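Local structure of flagellar biosynthesis protein FlaG (Helicobacter pylori, 6JSX) at the interface of chains A and B. The protein belongs to the FlaG family of flagellar proteins and probably takes part in building the flagellum, perhaps by influencing filament length. Coordinates in Å, arbitrary orientation; residue numbers count along the deposited sequence, not the author numbering. Chains: chain A/B, Flagellar biosynthesis protein FlaG.

Contact 1: the interface of chains A and B. Residues chain A 65, 68-69, 72; chain B 10, 61, 65.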
loop_
_atom_site.group_PDB
_atom_site.type_symbol
_atom_site.label_atom_id
_atom_site.label_comp_id
_atom_site.label_asym_id
_atom_site.label_seq_id
_atom_site.Cartn_x
_atom_site.Cartn_y
_atom_site.Cartn_z
ATOM N N ARG A 65 7.914 -7.453 -1.650
ATOM C CA ARG A 65 8.551 -7.741 -2.932
ATOM C C ARG A 65 8.534 -9.237 -3.252
ATOM O O ARG A 65 8.195 -9.644 -4.366
ATOM C CB ARG A 65 9.991 -7.224 -2.971
ATOM C CG ARG A 65 10.803 -7.847 -4.097
ATOM C CD ARG A 65 12.021 -7.034 -4.478
ATOM N NE ARG A 65 12.420 -7.320 -5.855
ATOM C CZ ARG A 65 13.377 -8.176 -6.201
ATOM N NH1 ARG A 65 14.060 -8.829 -5.267
ATOM N NH2 ARG A 65 13.661 -8.371 -7.485
ATOM N N ILE A 68 4.841 -10.594 -3.604
ATOM C CA ILE A 68 4.418 -10.210 -4.954
ATOM C C ILE A 68 5.118 -11.038 -6.044
ATOM O O ILE A 68 4.539 -11.344 -7.091
ATOM C CB ILE A 68 4.617 -8.691 -5.187
ATOM C CG1 ILE A 68 3.662 -7.894 -4.294
ATOM C CG2 ILE A 68 4.364 -8.324 -6.625
ATOM C CD1 ILE A 68 3.788 -6.387 -4.436
ATOM N N GLY A 69 6.357 -11.424 -5.785
ATOM C CA GLY A 69 7.079 -12.266 -6.710
ATOM C C GLY A 69 6.390 -13.600 -6.884
ATOM O O GLY A 69 6.021 -13.963 -7.998
ATOM N N PHE A 72 2.719 -13.186 -8.327
ATOM C CA PHE A 72 2.499 -12.664 -9.689
ATOM C C PHE A 72 3.603 -12.893 -10.727
ATOM O O PHE A 72 3.469 -12.448 -11.870
ATOM C CB PHE A 72 2.175 -11.169 -9.657
ATOM C CG PHE A 72 1.042 -10.810 -8.746
ATOM C CD1 PHE A 72 -0.270 -10.906 -9.180
ATOM C CD2 PHE A 72 1.288 -10.363 -7.453
ATOM C CE1 PHE A 72 -1.326 -10.575 -8.331
ATOM C CE2 PHE A 72 0.236 -10.024 -6.594
ATOM C CZ PHE A 72 -1.073 -10.132 -7.038
ATOM N N LEU B 10 -2.800 -11.965 -1.671
ATOM C CA LEU B 10 -2.086 -10.731 -1.447
ATOM C C LEU B 10 -2.618 -10.026 -0.207
ATOM O O LEU B 10 -1.837 -9.673 0.680
ATOM C CB LEU B 10 -2.203 -9.814 -2.653
ATOM C CG LEU B 10 -1.248 -8.645 -2.452
ATOM C CD1 LEU B 10 0.154 -9.065 -2.851
ATOM C CD2 LEU B 10 -1.725 -7.428 -3.221
ATOM N N MET B 61 0.381 -3.868 -8.423
ATOM C CA MET B 61 1.234 -4.767 -7.666
ATOM C C MET B 61 2.432 -5.197 -8.491
ATOM O O MET B 61 3.555 -5.185 -8.000
ATOM C CB MET B 61 0.440 -5.978 -7.183
ATOM C CG MET B 61 -0.499 -5.630 -6.048
ATOM S SD MET B 61 0.388 -4.764 -4.770
ATOM C CE MET B 61 -0.920 -3.929 -3.920
ATOM N N ARG B 65 6.509 -4.309 -7.600
ATOM C CA ARG B 65 7.578 -5.284 -7.410
ATOM C C ARG B 65 8.881 -4.795 -8.031
ATOM O O ARG B 65 9.935 -4.851 -7.398
ATOM C CB ARG B 65 7.222 -6.638 -8.021
ATOM C CG ARG B 65 8.449 -7.528 -8.180
ATOM C CD ARG B 65 8.152 -8.996 -7.951
ATOM N NE ARG B 65 9.389 -9.739 -7.712
ATOM C CZ ARG B 65 10.054 -10.414 -8.646
ATOM N NH1 ARG B 65 9.593 -10.460 -9.892
ATOM N NH2 ARG B 65 11.173 -11.053 -8.326
#
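The ring of A:Phe72 meets B:Leu10 at its edge: the methyl CD1 of the leucine lies in the ring plane, 3.9 Å from CE2. CE2 also faces CB of B:Met61. The guanidinium of A:Arg65 likewise uses its edge, with the backbone O of B:Arg65 lying in its plane at 3.8 Å from NE, beyond hydrogen-bonding distance; the two-fold twin of this approach sets NE of B:Arg65 3.6 Å from O of A:Arg65. The two guanidinium groups of the Arg65 pair are nearly parallel, their planes 17° apart, and their NH2 atoms lie 3.8 Å from each other; their like charges may weakly oppose this approach. A:Ile68 lies between ring and arginines and uses both branches. With CG1 beside the backbone N (chi1 -67°), CG2 lies anti to that N and 3.6 Å from CB of B:Arg65, while CD1 at the end of the other branch reaches SD of B:Met61 at 3.8 Å. This part of a two-fold interface thus brings C-terminal helix 54-72 of chain A against helices 4-21 and 54-71 of chain B. A:Gly69 presents bare backbone to the arginine stem: its CA is 3.7 Å from CD of B:Arg65.

Contact 2: the interface of chains A and B. Residues chain A 21, 23; chain B 51-52, 56, 60.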
loop_
_atom_site.group_PDB
_atom_site.type_symbol
_atom_site.label_atom_id
_atom_site.label_comp_id
_atom_site.label_asym_id
_atom_site.label_seq_id
_atom_site.Cartn_x
_atom_site.Cartn_y
_atom_site.Cartn_z
ATOM N N ILE A 21 -3.900 5.392 -11.849
ATOM C CA ILE A 21 -5.086 4.574 -11.619
ATOM C C ILE A 21 -6.310 5.416 -11.229
ATOM O O ILE A 21 -7.443 5.040 -11.512
ATOM C CB ILE A 21 -4.809 3.529 -10.498
ATOM C CG1 ILE A 21 -3.678 2.585 -10.896
ATOM C CG2 ILE A 21 -6.053 2.712 -10.159
ATOM C CD1 ILE A 21 -3.330 1.587 -9.802
ATOM N N THR A 23 -6.705 6.554 -7.790
ATOM C CA THR A 23 -7.048 6.226 -6.401
ATOM C C THR A 23 -6.457 7.233 -5.412
ATOM O O THR A 23 -5.234 7.330 -5.265
ATOM C CB THR A 23 -6.595 4.796 -6.002
ATOM O OG1 THR A 23 -6.627 3.931 -7.148
ATOM C CG2 THR A 23 -7.512 4.241 -4.919
ATOM N N GLU B 51 -11.119 1.653 -3.467
ATOM C CA GLU B 51 -11.210 0.416 -4.194
ATOM C C GLU B 51 -10.434 0.487 -5.490
ATOM O O GLU B 51 -10.512 1.475 -6.222
ATOM C CB GLU B 51 -12.649 0.010 -4.399
ATOM C CG GLU B 51 -13.429 0.898 -5.312
ATOM C CD GLU B 51 -14.883 0.504 -5.324
ATOM O OE1 GLU B 51 -15.548 0.715 -4.281
ATOM O OE2 GLU B 51 -15.345 -0.039 -6.355
ATOM N N ILE B 52 -9.641 -0.556 -5.728
ATOM C CA ILE B 52 -8.823 -0.661 -6.921
ATOM C C ILE B 52 -9.265 -1.871 -7.727
ATOM O O ILE B 52 -9.095 -3.011 -7.285
ATOM C CB ILE B 52 -7.352 -0.829 -6.552
ATOM C CG1 ILE B 52 -6.945 0.272 -5.581
ATOM C CG2 ILE B 52 -6.481 -0.829 -7.812
ATOM C CD1 ILE B 52 -5.607 0.030 -4.928
ATOM N N GLU B 56 -6.322 -3.441 -12.479
ATOM C CA GLU B 56 -5.389 -2.354 -12.207
ATOM C C GLU B 56 -4.632 -2.563 -10.910
ATOM O O GLU B 56 -3.593 -1.960 -10.680
ATOM C CB GLU B 56 -6.128 -1.030 -12.163
ATOM C CG GLU B 56 -6.853 -0.706 -13.444
ATOM C CD GLU B 56 -7.777 0.470 -13.275
ATOM O OE1 GLU B 56 -8.217 0.719 -12.131
ATOM O OE2 GLU B 56 -8.055 1.153 -14.277
ATOM N N LEU B 60 -0.820 -2.554 -10.593
ATOM C CA LEU B 60 -0.168 -1.803 -9.529
ATOM C C LEU B 60 0.831 -2.688 -8.821
ATOM O O LEU B 60 1.989 -2.321 -8.652
ATOM C CB LEU B 60 -1.188 -1.284 -8.513
ATOM C CG LEU B 60 -0.535 -0.773 -7.227
ATOM C CD1 LEU B 60 -0.115 0.655 -7.393
ATOM C CD2 LEU B 60 -1.439 -0.907 -6.031
HETATM O O HOH W 1 -9.532 3.509 -7.509
#
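A:Ile21 closes helix 4-21 and A:Thr23 continues in an extended loop, facing the extended backbone of B:Glu51 and B:Ile52 in strand 47-53 and the helical backbone of B:Glu56 and B:Leu60. The isoleucine uses its two branches on different partners. CD1, at the far end of the longer branch, lies 3.8 Å from CB of B:Leu60, the leucine side chain set crosswise to it, and 3.7 Å from the backbone O of B:Glu56. The shorter branch, CG2, rests 3.5 Å from OE1 in the carboxylate of B:Glu56, whose extended chain lies antiparallel alongside the isoleucine. CG1 stands beside the backbone N (chi1 -61°) and CG2 beside the carbonyl carbon, an arrangement that splits the branches between leucine and glutamate. A:Thr23 has both a polar and an apolar link. Its hydroxyl OG1 is 3.0 Å from water 1, and that water is 2.6 Å from the backbone O of B:Glu51, a bridge that ties loop to strand without using the glutamate carboxylate. The threonine methyl CG2 lies 4.1 Å from CG1 of B:Ile52, the two side chains nearly perpendicular. The site sits where the end of the first helix of chain A passes the junction between the last strand of chain B and helix 54-71, linking the helical layer to the partner's strands.

Contact 3: the interface of chains A and B. Residues chain A 6, 58, 61-62; chain B 68, 71-72.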
loop_
_atom_site.group_PDB
_atom_site.type_symbol
_atom_site.label_atom_id
_atom_site.label_comp_id
_atom_site.label_asym_id
_atom_site.label_seq_id
_atom_site.Cartn_x
_atom_site.Cartn_y
_atom_site.Cartn_z
ATOM N N LYS A 6 15.555 6.911 -0.339
ATOM C CA LYS A 6 14.868 5.775 -0.938
ATOM C C LYS A 6 13.370 5.748 -0.688
ATOM O O LYS A 6 12.602 5.359 -1.575
ATOM C CB LYS A 6 15.504 4.462 -0.494
ATOM C CG LYS A 6 16.903 4.324 -1.003
ATOM C CD LYS A 6 17.462 2.926 -0.797
ATOM C CE LYS A 6 18.936 2.886 -1.217
ATOM N NZ LYS A 6 19.206 3.905 -2.286
ATOM N N VAL A 58 10.951 -0.178 5.339
ATOM C CA VAL A 58 11.877 -0.785 4.398
ATOM C C VAL A 58 11.800 -2.317 4.454
ATOM O O VAL A 58 11.829 -2.988 3.417
ATOM C CB VAL A 58 13.305 -0.281 4.634
ATOM C CG1 VAL A 58 14.265 -0.917 3.633
ATOM C CG2 VAL A 58 13.335 1.238 4.528
ATOM N N MET A 61 8.347 -3.228 2.686
ATOM C CA MET A 61 8.507 -3.186 1.237
ATOM C C MET A 61 9.330 -4.358 0.698
ATOM O O MET A 61 9.073 -4.851 -0.396
ATOM C CB MET A 61 9.071 -1.836 0.792
ATOM C CG MET A 61 8.081 -0.689 0.995
ATOM S SD MET A 61 6.633 -0.854 -0.050
ATOM C CE MET A 61 5.444 -1.714 0.990
ATOM N N GLN A 62 10.291 -4.832 1.476
ATOM C CA GLN A 62 11.043 -6.007 1.058
ATOM C C GLN A 62 10.239 -7.314 1.124
ATOM O O GLN A 62 10.251 -8.099 0.162
ATOM C CB GLN A 62 12.375 -6.102 1.796
ATOM C CG GLN A 62 13.400 -5.132 1.241
ATOM C CD GLN A 62 14.631 -4.999 2.115
ATOM O OE1 GLN A 62 14.596 -5.286 3.315
ATOM N NE2 GLN A 62 15.735 -4.564 1.513
ATOM N N ILE B 68 10.415 -1.570 -6.223
ATOM C CA ILE B 68 10.937 -2.025 -4.942
ATOM C C ILE B 68 12.248 -2.780 -5.178
ATOM O O ILE B 68 13.237 -2.580 -4.445
ATOM C CB ILE B 68 9.932 -2.938 -4.226
ATOM C CG1 ILE B 68 8.750 -2.128 -3.701
ATOM C CG2 ILE B 68 10.600 -3.662 -3.077
ATOM C CD1 ILE B 68 7.533 -2.980 -3.342
ATOM N N ILE B 71 14.998 -0.089 -5.988
ATOM C CA ILE B 71 15.266 0.733 -4.813
ATOM C C ILE B 71 15.877 -0.063 -3.662
ATOM O O ILE B 71 16.711 0.456 -2.922
ATOM C CB ILE B 71 13.995 1.469 -4.330
ATOM C CG1 ILE B 71 13.404 2.289 -5.479
ATOM C CG2 ILE B 71 14.326 2.380 -3.181
ATOM C CD1 ILE B 71 12.122 2.998 -5.184
ATOM N N PHE B 72 15.501 -1.327 -3.511
ATOM C CA PHE B 72 16.085 -2.099 -2.411
ATOM C C PHE B 72 17.068 -3.204 -2.848
ATOM O O PHE B 72 16.716 -4.116 -3.600
ATOM C CB PHE B 72 14.986 -2.544 -1.435
ATOM C CG PHE B 72 14.124 -1.392 -0.964
ATOM C CD1 PHE B 72 14.688 -0.329 -0.265
ATOM C CD2 PHE B 72 12.771 -1.337 -1.263
ATOM C CE1 PHE B 72 13.913 0.754 0.149
ATOM C CE2 PHE B 72 11.985 -0.252 -0.843
ATOM C CZ PHE B 72 12.562 0.790 -0.140
#
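Aromatic packing centres on B:Phe72, which follows helix 54-71 and lodges against the first and last helices of chain A, in the two-chain assembly of this FlaG family protein. CE1 of the ring lies 3.9 Å from CG1 of A:Val58, and on the other side of the ring CE2 lies 3.7 Å from CB of A:Met61. Its own chain supports the ring as well: CG2 of B:Ile71 sits over one face, towards the rim, and CG2 of B:Ile68 lies at the edge, in plane. At chi1 -53°, with CG beside the backbone N, the phenyl group lies beside both isoleucines. The side-chain amide of A:Gln62 stands nearly upright to the ring, at 78°, and its NE2 approaches the phenylalanine CB rather than a face.

Aliphatic contacts extend the patch at both ends. CB of A:Lys6 meets CG2 of B:Ile71 at 3.6 Å, the lysine stem and the isoleucine lying side by side but pointing opposite ways. At the far end SD of A:Met61, on a chain doubled back by its middle and last torsions, is 4.0 Å from CD1 of B:Ile68. Packing against the backbone accompanies these contacts: the methyl CG2 of B:Ile68 rests beside the backbone O of A:Met61, and the CD methylene of A:Lys6 beside the backbone O of B:Ile71, bringing the lysine's stem across the end of the partner helix.

Contact 4: the interface of chains A and B. Residues chain A 14, 17-18, 21; chain B 60, 63-64.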
loop_
_atom_site.group_PDB
_atom_site.type_symbol
_atom_site.label_atom_id
_atom_site.label_comp_id
_atom_site.label_asym_id
_atom_site.label_seq_id
_atom_site.Cartn_x
_atom_site.Cartn_y
_atom_site.Cartn_z
ATOM N N LEU A 14 5.208 5.380 -6.102
ATOM C CA LEU A 14 3.908 4.949 -5.600
ATOM C C LEU A 14 2.798 5.924 -5.970
ATOM O O LEU A 14 1.740 5.511 -6.442
ATOM C CB LEU A 14 3.956 4.726 -4.084
ATOM C CG LEU A 14 4.320 3.284 -3.711
ATOM C CD1 LEU A 14 4.464 3.083 -2.215
ATOM C CD2 LEU A 14 3.267 2.331 -4.264
ATOM N N GLU A 17 1.889 5.845 -9.675
ATOM C CA GLU A 17 1.102 4.649 -9.889
ATOM C C GLU A 17 -0.346 4.825 -9.398
ATOM O O GLU A 17 -1.293 4.376 -10.052
ATOM C CB GLU A 17 1.796 3.496 -9.169
ATOM C CG GLU A 17 1.654 2.154 -9.842
ATOM C CD GLU A 17 1.755 2.238 -11.329
ATOM O OE1 GLU A 17 2.742 2.812 -11.836
ATOM O OE2 GLU A 17 0.837 1.726 -11.996
ATOM N N MET A 18 -0.506 5.495 -8.255
ATOM C CA MET A 18 -1.820 5.754 -7.676
ATOM C C MET A 18 -2.619 6.757 -8.513
ATOM O O MET A 18 -3.848 6.687 -8.580
ATOM C CB MET A 18 -1.677 6.233 -6.224
ATOM C CG MET A 18 -1.215 5.155 -5.245
ATOM S SD MET A 18 -2.397 3.816 -5.159
ATOM C CE MET A 18 -1.604 2.729 -4.010
ATOM N N ILE A 21 -3.900 5.392 -11.849
ATOM C CA ILE A 21 -5.086 4.574 -11.619
ATOM C C ILE A 21 -6.310 5.416 -11.229
ATOM O O ILE A 21 -7.443 5.040 -11.512
ATOM C CB ILE A 21 -4.809 3.529 -10.498
ATOM C CG1 ILE A 21 -3.678 2.585 -10.896
ATOM C CG2 ILE A 21 -6.053 2.712 -10.159
ATOM C CD1 ILE A 21 -3.330 1.587 -9.802
ATOM N N LEU B 60 -0.820 -2.554 -10.593
ATOM C CA LEU B 60 -0.168 -1.803 -9.529
ATOM C C LEU B 60 0.831 -2.688 -8.821
ATOM O O LEU B 60 1.989 -2.321 -8.652
ATOM C CB LEU B 60 -1.188 -1.284 -8.513
ATOM C CG LEU B 60 -0.535 -0.773 -7.227
ATOM C CD1 LEU B 60 -0.115 0.655 -7.393
ATOM C CD2 LEU B 60 -1.439 -0.907 -6.031
ATOM N N ARG B 63 4.064 -3.775 -11.058
ATOM C CA ARG B 63 5.131 -2.834 -11.301
ATOM C C ARG B 63 5.644 -2.204 -10.021
ATOM O O ARG B 63 6.634 -1.488 -10.025
ATOM C CB ARG B 63 4.739 -1.804 -12.357
ATOM C CG ARG B 63 3.652 -0.851 -11.972
ATOM C CD ARG B 63 3.322 0.013 -13.185
ATOM N NE ARG B 63 2.601 -0.737 -14.203
ATOM C CZ ARG B 63 1.289 -0.648 -14.407
ATOM N NH1 ARG B 63 0.553 0.171 -13.666
ATOM N NH2 ARG B 63 0.712 -1.373 -15.359
ATOM N N MET B 64 4.993 -2.502 -8.908
ATOM C CA MET B 64 5.538 -2.090 -7.623
ATOM C C MET B 64 6.634 -3.049 -7.180
ATOM O O MET B 64 7.579 -2.649 -6.489
ATOM C CB MET B 64 4.445 -1.948 -6.567
ATOM C CG MET B 64 3.695 -0.638 -6.688
ATOM S SD MET B 64 4.669 0.707 -7.432
ATOM C CE MET B 64 5.867 1.066 -6.141
#
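Carboxylate oxygen OE2 of A:Glu17 forms a salt bridge with NH1 of B:Arg63, although the two are modelled too close together for the exact separation to be trusted. The pair lies between helix 4-21 of one FlaG family chain and helix 54-71 of the other. As modelled, the carboxylate comes to the edge of the guanidinium, with CD in the guanidinium plane and the two groups turned 56° from each other, but this local geometry is doubtful in detail. The arginine approaches the acid crosswise on a bent stem: CG lies between the backbone N and the carbonyl carbon (chi1 67°), and the chain bends again at chi3, which may help to bring the guanidinium to the glutamate.

The methylene part of A:Glu17 serves as an apolar surface. Its CG lies 3.4 Å from CD1 of B:Leu60, and its CB is 3.9 Å from the same methyl, glutamate and leucine running alongside each other from opposite helices. The other leucine methyl, CD2, lies at the margin of contact with CE of A:Met18, at 4.2 Å.

B:Met64 continues the packing one turn further along. Kinked twice beyond CB, it curls its end onto A:Leu14, with CE 3.4 Å from CD2 and SD 3.8 Å from that same methyl. The sulfur also lies 4.1 Å from CG of A:Glu17.

Contacts 2 and 4 are neighbours, their C-alpha centres about 8 Å apart, and share A:Ile21 and B:Leu60; together they follow helix 4-21 of chain A along the partner's last helix and up to its last strand. Contacts 1 and 3, about 13 Å apart between the same centres, both pair the last helices, and each sets Ile68 of one chain against Met61 of the other, as expected of a two-fold arrangement. The centres of contacts 2 and 3 are about 21 Å apart. Helices of both chains pack over several contacts, consistent with a dimer, though the structure alone does not show that it forms in the cell.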